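Local coordinates for malarial CLPB2 atpase/hsp101 protein (Plasmodium falciparum, PDB 4IRF) that probably uses ATP to unfold and translocate proteins as a ClpB-family AAA+ chaperone, this piece being its N-terminal cargo-binding domain, at residues R15-N18 against I19-A22; I130-V134 against Y135-E139. All blocks are in the same frame, centred on the assembly; numbering follows the deposited sequence.

Interaction 1 (R15-N18 against I19-A22); sequences RTIN and ILNA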
ATOM      1  N   ARG A  15      -5.761   9.430  -6.132  1.00 27.25           N
ATOM      2  CA  ARG A  15      -5.481   8.022  -6.346  1.00 25.86           C
ATOM      3  C   ARG A  15      -4.963   7.362  -5.098  1.00 24.91           C
ATOM      4  O   ARG A  15      -5.162   6.168  -4.910  1.00 25.07           O
ATOM      5  CB  ARG A  15      -4.537   7.807  -7.540  1.00 23.24           C
ATOM      6  CG  ARG A  15      -3.199   8.561  -7.489  1.00 24.97           C
ATOM      7  CD  ARG A  15      -2.367   8.157  -8.716  1.00 28.14           C
ATOM      8  NE  ARG A  15      -1.076   8.836  -8.853  1.00 26.10           N
ATOM      9  CZ  ARG A  15      -0.728   9.545  -9.931  1.00 30.53           C
ATOM     10  NH1 ARG A  15      -1.576   9.649 -10.941  1.00 31.98           N
ATOM     11  NH2 ARG A  15       0.463  10.130 -10.006  1.00 33.75           N
ATOM     12  N   THR A  16      -4.335   8.141  -4.218  1.00 20.35           N
ATOM     13  CA  THR A  16      -3.809   7.584  -2.981  1.00 21.89           C
ATOM     14  C   THR A  16      -4.978   7.313  -2.033  1.00 25.86           C
ATOM     15  O   THR A  16      -5.090   6.227  -1.440  1.00 21.80           O
ATOM     16  CB  THR A  16      -2.801   8.572  -2.345  1.00 21.71           C
ATOM     17  OG1 THR A  16      -1.732   8.814  -3.273  1.00 23.24           O
ATOM     18  CG2 THR A  16      -2.253   8.039  -1.070  1.00 22.16           C
ATOM     19  N   ILE A  17      -5.872   8.292  -1.936  1.00 20.67           N
ATOM     20  CA  ILE A  17      -7.072   8.172  -1.097  1.00 22.71           C
ATOM     21  C   ILE A  17      -7.933   7.002  -1.598  1.00 24.82           C
ATOM     22  O   ILE A  17      -8.455   6.238  -0.803  1.00 24.06           O
ATOM     23  CB  ILE A  17      -7.905   9.451  -1.200  1.00 21.36           C
ATOM     24  CG1 ILE A  17      -7.181  10.632  -0.555  1.00 31.71           C
ATOM     25  CG2 ILE A  17      -9.243   9.276  -0.503  1.00 24.63           C
ATOM     26  CD1 ILE A  17      -6.890  10.421   0.886  1.00 35.61           C
ATOM     27  N   ASN A  18      -8.074   6.868  -2.916  1.00 23.21           N
ATOM     28  CA  ASN A  18      -8.862   5.769  -3.470  1.00 25.33           C
ATOM     29  C   ASN A  18      -8.308   4.391  -3.108  1.00 26.24           C
ATOM     30  O   ASN A  18      -9.063   3.453  -2.842  1.00 23.74           O
ATOM     31  CB  ASN A  18      -9.014   5.913  -4.989  1.00 30.99           C
ATOM     32  CG  ASN A  18      -9.881   7.108  -5.373  1.00 31.08           C
ATOM     33  OD1 ASN A  18     -10.701   7.588  -4.575  1.00 34.93           O
ATOM     34  ND2 ASN A  18      -9.715   7.586  -6.609  1.00 36.64           N
ATOM     35  N   ILE A  19      -6.986   4.269  -3.103  1.00 20.54           N
ATOM     36  CA  ILE A  19      -6.353   3.055  -2.635  1.00 22.91           C
ATOM     37  C   ILE A  19      -6.697   2.806  -1.159  1.00 19.61           C
ATOM     38  O   ILE A  19      -7.021   1.681  -0.778  1.00 22.85           O
ATOM     39  CB  ILE A  19      -4.804   3.092  -2.815  1.00 19.12           C
ATOM     40  CG1 ILE A  19      -4.462   2.800  -4.277  1.00 21.37           C
ATOM     41  CG2 ILE A  19      -4.126   2.018  -2.021  1.00 21.62           C
ATOM     42  CD1 ILE A  19      -3.112   3.312  -4.673  1.00 21.98           C
ATOM     43  N   LEU A  20      -6.586   3.846  -0.334  1.00 19.92           N
ATOM     44  CA  LEU A  20      -6.924   3.709   1.082  1.00 19.21           C
ATOM     45  C   LEU A  20      -8.377   3.294   1.274  1.00 24.58           C
ATOM     46  O   LEU A  20      -8.665   2.400   2.053  1.00 25.61           O
ATOM     47  CB  LEU A  20      -6.653   5.012   1.813  1.00 20.06           C
ATOM     48  CG  LEU A  20      -5.193   5.426   1.841  1.00 21.70           C
ATOM     49  CD1 LEU A  20      -5.081   6.823   2.480  1.00 24.60           C
ATOM     50  CD2 LEU A  20      -4.378   4.415   2.633  1.00 25.78           C
ATOM     51  N   ASN A  21      -9.293   3.917   0.545  1.00 21.19           N
ATOM     52  CA  ASN A  21     -10.703   3.536   0.673  1.00 26.12           C
ATOM     53  C   ASN A  21     -10.999   2.128   0.143  1.00 25.60           C
ATOM     54  O   ASN A  21     -11.857   1.414   0.672  1.00 28.33           O
ATOM     55  CB  ASN A  21     -11.590   4.558  -0.023  1.00 27.73           C
ATOM     56  CG  ASN A  21     -11.664   5.874   0.723  1.00 27.77           C
ATOM     57  OD1 ASN A  21     -11.490   5.909   1.938  1.00 36.02           O
ATOM     58  ND2 ASN A  21     -11.972   6.962   0.001  1.00 34.31           N
ATOM     59  N   ALA A  22     -10.305   1.722  -0.918  1.00 23.87           N
ATOM     60  CA  ALA A  22     -10.468   0.345  -1.388  1.00 25.37           C
ATOM     61  C   ALA A  22      -9.915  -0.613  -0.342  1.00 28.79           C
ATOM     62  O   ALA A  22     -10.407  -1.756  -0.157  1.00 27.15           O
ATOM     63  CB  ALA A  22      -9.779   0.114  -2.748  1.00 23.23           C
TER
HETATM   64  O   HOH W   1     -12.775   5.725  -3.161  1.00 46.84           O

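Interaction 2 (I130-V134 against Y135-E139); sequences IFNEV and YLTDE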
ATOM      1  N   ILE A 130       6.561  -9.962   2.043  1.00 28.72           N
ATOM      2  CA  ILE A 130       6.064 -10.139   0.684  1.00 29.16           C
ATOM      3  C   ILE A 130       6.961  -9.440  -0.335  1.00 32.33           C
ATOM      4  O   ILE A 130       7.367 -10.054  -1.332  1.00 34.75           O
ATOM      5  CB  ILE A 130       4.625  -9.642   0.545  1.00 25.91           C
ATOM      6  CG1 ILE A 130       3.684 -10.578   1.334  1.00 29.21           C
ATOM      7  CG2 ILE A 130       4.235  -9.543  -0.929  1.00 26.87           C
ATOM      8  CD1 ILE A 130       2.271 -10.076   1.462  1.00 30.19           C
ATOM      9  N   PHE A 131       7.254  -8.160  -0.101  1.00 27.06           N
ATOM     10  CA  PHE A 131       8.163  -7.415  -0.981  1.00 32.13           C
ATOM     11  C   PHE A 131       9.482  -8.160  -1.186  1.00 37.12           C
ATOM     12  O   PHE A 131       9.975  -8.249  -2.310  1.00 34.37           O
ATOM     13  CB  PHE A 131       8.440  -6.014  -0.418  1.00 27.26           C
ATOM     14  CG  PHE A 131       7.284  -5.041  -0.566  1.00 24.00           C
ATOM     15  CD1 PHE A 131       6.146  -5.396  -1.266  1.00 29.28           C
ATOM     16  CD2 PHE A 131       7.343  -3.767  -0.005  1.00 24.14           C
ATOM     17  CE1 PHE A 131       5.077  -4.506  -1.399  1.00 27.82           C
ATOM     18  CE2 PHE A 131       6.281  -2.843  -0.158  1.00 21.80           C
ATOM     19  CZ  PHE A 131       5.145  -3.224  -0.852  1.00 28.96           C
ATOM     20  N   ASN A 132      10.052  -8.704  -0.115  1.00 36.46           N
ATOM     21  CA  ASN A 132      11.361  -9.338  -0.227  1.00 47.41           C
ATOM     22  C   ASN A 132      11.285 -10.634  -1.028  1.00 48.10           C
ATOM     23  O   ASN A 132      12.281 -11.088  -1.591  1.00 49.86           O
ATOM     24  CB  ASN A 132      12.000  -9.547   1.148  1.00 51.58           C
ATOM     25  CG  ASN A 132      12.824  -8.344   1.607  1.00 63.44           C
ATOM     26  OD1 ASN A 132      13.460  -7.652   0.800  1.00 65.97           O
ATOM     27  ND2 ASN A 132      12.822  -8.097   2.915  1.00 69.54           N
ATOM     28  N   GLU A 133      10.087 -11.200  -1.115  1.00 41.96           N
ATOM     29  CA  GLU A 133       9.889 -12.437  -1.866  1.00 51.61           C
ATOM     30  C   GLU A 133       9.608 -12.214  -3.345  1.00 50.41           C
ATOM     31  O   GLU A 133       9.768 -13.128  -4.164  1.00 47.97           O
ATOM     32  CB  GLU A 133       8.784 -13.289  -1.241  1.00 47.97           C
ATOM     33  CG  GLU A 133       9.247 -14.081  -0.032  1.00 53.74           C
ATOM     34  CD  GLU A 133      10.553 -14.825  -0.279  1.00 70.18           C
ATOM     35  OE1 GLU A 133      10.786 -15.323  -1.410  1.00 71.30           O
ATOM     36  OE2 GLU A 133      11.359 -14.922   0.670  1.00 78.22           O
ATOM     37  N   VAL A 134       9.158 -11.029  -3.695  1.00 44.50           N
ATOM     38  CA  VAL A 134       9.037 -10.669  -5.064  1.00 40.07           C
ATOM     39  C   VAL A 134      10.200  -9.777  -5.466  1.00 39.52           C
ATOM     40  O   VAL A 134      10.155  -9.112  -6.455  1.00 49.05           O
ATOM     41  CB  VAL A 134       7.710  -9.988  -5.406  1.00 34.49           C
ATOM     42  CG1 VAL A 134       6.571 -10.943  -5.294  1.00 36.67           C
ATOM     43  CG2 VAL A 134       7.461  -8.781  -4.527  1.00 36.49           C
ATOM     44  N   TYR A 135      11.239  -9.795  -4.673  1.00 37.18           N
ATOM     45  CA  TYR A 135      12.484  -9.166  -5.030  1.00 44.96           C
ATOM     46  C   TYR A 135      12.353  -7.673  -5.156  1.00 50.46           C
ATOM     47  O   TYR A 135      13.076  -7.045  -5.852  1.00 58.85           O
ATOM     48  CB  TYR A 135      13.117  -9.861  -6.268  1.00 44.85           C
ATOM     49  CG  TYR A 135      13.173 -11.331  -6.026  1.00 42.91           C
ATOM     50  CD1 TYR A 135      14.018 -11.852  -5.095  1.00 46.36           C
ATOM     51  CD2 TYR A 135      12.325 -12.175  -6.638  1.00 38.05           C
ATOM     52  CE1 TYR A 135      14.028 -13.184  -4.794  1.00 40.28           C
ATOM     53  CE2 TYR A 135      12.330 -13.509  -6.345  1.00 49.77           C
ATOM     54  CZ  TYR A 135      13.198 -14.013  -5.423  1.00 52.66           C
ATOM     55  OH  TYR A 135      13.209 -15.344  -5.132  1.00 52.11           O
ATOM     56  N   LEU A 136      11.440  -7.102  -4.403  1.00 44.36           N
ATOM     57  CA  LEU A 136      11.351  -5.673  -4.286  1.00 40.83           C
ATOM     58  C   LEU A 136      11.966  -5.279  -2.970  1.00 34.03           C
ATOM     59  O   LEU A 136      11.307  -5.298  -1.979  1.00 38.84           O
ATOM     60  CB  LEU A 136       9.895  -5.226  -4.310  1.00 35.63           C
ATOM     61  CG  LEU A 136       9.593  -3.760  -4.498  1.00 38.42           C
ATOM     62  CD1 LEU A 136      10.218  -3.210  -5.741  1.00 34.48           C
ATOM     63  CD2 LEU A 136       8.117  -3.494  -4.522  1.00 35.89           C
ATOM     64  N   THR A 137      13.247  -4.949  -2.974  1.00 38.03           N
ATOM     65  CA  THR A 137      13.978  -4.610  -1.758  1.00 36.78           C
ATOM     66  C   THR A 137      13.844  -3.131  -1.385  1.00 38.55           C
ATOM     67  O   THR A 137      13.304  -2.316  -2.160  1.00 35.31           O
ATOM     68  CB  THR A 137      15.484  -4.922  -1.926  1.00 39.99           C
ATOM     69  OG1 THR A 137      16.003  -4.101  -2.972  1.00 39.43           O
ATOM     70  CG2 THR A 137      15.700  -6.388  -2.286  1.00 44.37           C
ATOM     71  N   ASP A 138      14.366  -2.795  -0.206  1.00 39.85           N
ATOM     72  CA  ASP A 138      14.396  -1.420   0.268  1.00 46.05           C
ATOM     73  C   ASP A 138      15.167  -0.530  -0.700  1.00 38.13           C
ATOM     74  O   ASP A 138      14.742   0.580  -1.002  1.00 32.47           O
ATOM     75  CB  ASP A 138      14.995  -1.354   1.676  1.00 54.16           C
ATOM     76  N   GLU A 139      16.288  -1.042  -1.205  1.00 40.65           N
ATOM     77  CA  GLU A 139      17.083  -0.343  -2.202  1.00 35.39           C
ATOM     78  C   GLU A 139      16.268  -0.069  -3.462  1.00 38.70           C
ATOM     79  O   GLU A 139      16.316   1.035  -4.018  1.00 36.07           O
ATOM     80  CB  GLU A 139      18.338  -1.164  -2.518  1.00 40.58           C
TER
HETATM   81  O   HOH W   2      14.900  -5.013   1.560  1.00 60.29           O

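Interaction 1 (R15-N18 against I19-A22)
Asn21 N donates to Ile17 O at 2.8 Å, and the bond is nearly straight (N-H...O 164°). Two residues earlier the bond is longer: Ile19 N to Arg15 O, 3.2 Å. Leu20 N to Thr16 O (3.0 Å) and Ala22 N to Asn18 O (2.9 Å) complete the series.

The side chains of Ile17 and Asn21 run side by side and point the same way. Ile17 CG2, the branch anti to the backbone N, lies 3.6 Å from Asn21 ND2. Ile17 CD1 also touches Leu20 CD1 at 4.3 Å. On the exposed side, a water donates to Asn18 OD1 at 3.1 Å. Its bond to Asn21 ND2 is weak, so it links the two amides only loosely, one turn of helix apart.

Ile19 is buried. Its CG1 and CD1 fold back over Arg15 O, with CG1 beside the backbone N (chi1 -78°). The same side chain packs on Leu44 of helix 37-46 and Leu117 of helix 114-121. Arg15 forms a salt bridge with Asp113, and Thr16 OG1 bonds to Val112 O. The four backbone bonds are the i to i+4 pattern of an alpha-helix, here amphipathic and the first of this mainly helical Clp N-terminal domain.

Interaction 2 (I130-V134 against Y135-E139)
Leu136 N donates to Phe131 O at 2.8 Å, five residues back, where one helix ends at residue 133 and the next begins at 138. Val134 is the first to leave helical geometry. Tyr135 then takes a left-handed backbone (phi 65°, psi 30°), which breaks the helix and redirects the chain. The 6→1 bond and the left-handed residue are the marks of a Schellman motif. One residue earlier, Ile130 O accepts from both Glu133 N and Val134 N.

The side chains follow the turn. Leu136 CG stands anti to its backbone N (chi1 -167°), which carries the branch toward Phe131. Leu136 CD2 sits over the centre of one face of the Phe131 ring, 4.2 Å above its plane. This apolar contact between Phe131 and Leu136 accompanies the 6→1 bond, as expected of the motif. Leu136 CB also touches Val134 CG2 at 4.3 Å. On the outer side, the Tyr135 ring lies back against the helix end. Glu133 O is 3.4 Å above one ring face, nearer the ring's margin than its centre.

Asn132 and Thr137 cross at about a right angle, with Asn132 OD1 4.0 Å from Thr137 CG2. A water donates to Asn132 OD1 at 3.1 Å and accepts from Asp138 N at 2.9 Å. It so ties the old helix to the first turn of the new one. Thr137 is the N-cap, and its OG1 takes the bond from Ala140 N.

The turn joins helix 125-133 to helix 138-151. Phe131 packs on Leu41 of helix 37-46, while Val134 rests on Tyr67 of helix 61-74.

In the fold
The two interactions lie on opposite sides of the centre of the domain. Their centres are 22 Å apart and their nearest atoms about 11 Å apart, so they do not touch. Both belong to the same Clp N-terminal domain. Interaction 1 sits within a helix near the start of the chain, and interaction 2 lies at the junction before the last helix. Helix 37-46 is a common neighbour. It meets interaction 1 through Ile40, Ala43 and Leu44, and interaction 2 through Ile38 and Leu41. Helix 114-121 backs interaction 1, whereas helix 61-74 backs interaction 2.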